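Local atomic coordinates of ArCE4A (Arthrobacter sp. AW19M34-1, PDB entry 5LFZ), a protein that probably removes acetyl groups from N-acetylated sugar polymers such as chitin, as a metal-dependent polysaccharide deacetylase of the CE4 family. Residues 138-143 with 212-217. Numbering follows the deposited sequence.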
# COMPACT_ATOMS: atom_id res chain seq x y z
N LEU A 138 11.07 4.11 -1.16
CA LEU A 138 10.13 3.82 -2.23
C LEU A 138 9.74 2.34 -2.15
O LEU A 138 10.60 1.46 -2.22
CB LEU A 138 10.71 4.16 -3.60
CG LEU A 138 10.84 5.64 -3.96
CD1 LEU A 138 12.02 6.30 -3.26
CD2 LEU A 138 10.96 5.81 -5.47
N VAL A 139 8.45 2.07 -2.01
CA VAL A 139 8.00 0.70 -1.86
C VAL A 139 7.24 0.24 -3.10
O VAL A 139 6.16 0.74 -3.41
CB VAL A 139 7.11 0.54 -0.61
CG1 VAL A 139 6.64 -0.90 -0.47
CG2 VAL A 139 7.86 1.02 0.63
N LEU A 140 7.84 -0.71 -3.82
CA LEU A 140 7.19 -1.31 -4.97
C LEU A 140 6.50 -2.59 -4.53
O LEU A 140 5.82 -2.61 -3.51
CB LEU A 140 8.19 -1.57 -6.10
CG LEU A 140 8.72 -0.34 -6.86
CD1 LEU A 140 7.59 0.61 -7.25
CD2 LEU A 140 9.76 0.40 -6.06
N TRP A 141 6.69 -3.67 -5.30
CA TRP A 141 5.98 -4.93 -5.07
C TRP A 141 6.64 -6.07 -5.84
O TRP A 141 7.35 -5.83 -6.82
CB TRP A 141 4.51 -4.81 -5.48
CG TRP A 141 4.36 -4.48 -6.95
CD1 TRP A 141 4.27 -5.37 -7.99
CD2 TRP A 141 4.28 -3.17 -7.53
NE1 TRP A 141 4.15 -4.69 -9.18
CE2 TRP A 141 4.15 -3.34 -8.92
CE3 TRP A 141 4.31 -1.88 -7.00
CZ2 TRP A 141 4.04 -2.26 -9.80
CZ3 TRP A 141 4.20 -0.81 -7.87
CH2 TRP A 141 4.07 -1.00 -9.25
N ASP A 142 6.38 -7.30 -5.43
CA ASP A 142 6.88 -8.43 -6.21
C ASP A 142 5.72 -9.26 -6.76
O ASP A 142 5.92 -10.08 -7.65
CB ASP A 142 7.84 -9.29 -5.39
CG ASP A 142 7.16 -9.98 -4.22
OD1 ASP A 142 6.23 -9.39 -3.65
OD2 ASP A 142 7.56 -11.11 -3.88
N VAL A 143 4.52 -9.03 -6.23
CA VAL A 143 3.33 -9.72 -6.73
C VAL A 143 2.29 -8.71 -7.21
O VAL A 143 1.70 -8.00 -6.40
CB VAL A 143 2.68 -10.62 -5.66
CG1 VAL A 143 1.44 -11.30 -6.23
CG2 VAL A 143 3.68 -11.64 -5.15
N ALA A 212 14.69 7.42 -0.31
CA ALA A 212 15.27 7.61 -1.64
C ALA A 212 15.83 6.32 -2.24
O ALA A 212 16.61 6.37 -3.19
CB ALA A 212 16.35 8.69 -1.60
N LYS A 213 15.43 5.18 -1.69
CA LYS A 213 15.78 3.87 -2.24
C LYS A 213 14.50 3.11 -2.54
O LYS A 213 13.49 3.33 -1.88
CB LYS A 213 16.65 3.07 -1.28
CG LYS A 213 17.97 3.73 -0.89
CD LYS A 213 18.90 3.87 -2.08
CE LYS A 213 20.34 4.02 -1.61
NZ LYS A 213 21.26 4.45 -2.69
N ALA A 214 14.55 2.20 -3.51
CA ALA A 214 13.36 1.42 -3.86
C ALA A 214 13.45 -0.03 -3.40
O ALA A 214 14.51 -0.66 -3.49
CB ALA A 214 13.13 1.48 -5.37
N TYR A 215 12.34 -0.56 -2.90
CA TYR A 215 12.29 -1.91 -2.37
C TYR A 215 11.04 -2.61 -2.88
O TYR A 215 9.96 -2.03 -2.87
CB TYR A 215 12.26 -1.89 -0.84
CG TYR A 215 13.40 -1.12 -0.21
CD1 TYR A 215 13.30 0.25 -0.00
CD2 TYR A 215 14.56 -1.76 0.19
CE1 TYR A 215 14.33 0.97 0.58
CE2 TYR A 215 15.60 -1.05 0.78
CZ TYR A 215 15.48 0.31 0.97
OH TYR A 215 16.51 1.02 1.55
N ASP A 216 11.17 -3.86 -3.33
CA ASP A 216 10.01 -4.58 -3.84
C ASP A 216 9.73 -5.87 -3.06
O ASP A 216 8.70 -6.51 -3.27
CB ASP A 216 10.18 -4.88 -5.33
CG ASP A 216 11.41 -5.71 -5.63
OD1 ASP A 216 11.50 -6.25 -6.75
OD2 ASP A 216 12.27 -5.83 -4.74
N HIS A 217 10.62 -6.21 -2.14
CA HIS A 217 10.57 -7.47 -1.40
C HIS A 217 11.44 -7.32 -0.16
O HIS A 217 12.37 -6.52 -0.17
CB HIS A 217 11.06 -8.62 -2.29
CG HIS A 217 10.89 -9.98 -1.69
ND1 HIS A 217 11.79 -10.53 -0.82
CD2 HIS A 217 9.92 -10.91 -1.87
CE1 HIS A 217 11.39 -11.73 -0.46
NE2 HIS A 217 10.25 -11.99 -1.09
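The H217 imidazole meets the D142 carboxylate at its edge: CD2 lies 3.1 Å from OD2, with D142 CG in the ring plane and the two flat groups turned 72° apart. At the Y215 ring, L138 O sits near the plane by the edge, while the ring of F209 comes up with its plane inclined about 60°. Y215 belongs to a two-strand parallel sheet, 138-139 with 214-215, and H217 follows just beyond it; the sheet pairs the end of the chain with a segment of the NodB homology fold leading into strand 143-144, which pairs with strand 168-173 in the main parallel sheet. L138 N bonds K213 O, Y215 N returns to L138 O at 2.8 Å, and L140 N reaches Y215 O. On the face shared by L138 and A214, the CB atoms touch, and L140 CD2 packs on A214 CB at 3.6 Å. With CG between the backbone N and the carbonyl carbon (chi1 66°), the D142 carboxylate sits where OD2 bonds S168 OG and OD1 bonds I169 N. An alanine at D142 would probably leave S168 OG and I169 N without these partners and open a gap beside H217 CD2. Next to it, D216 CB presses on W141 O at 3.3 Å.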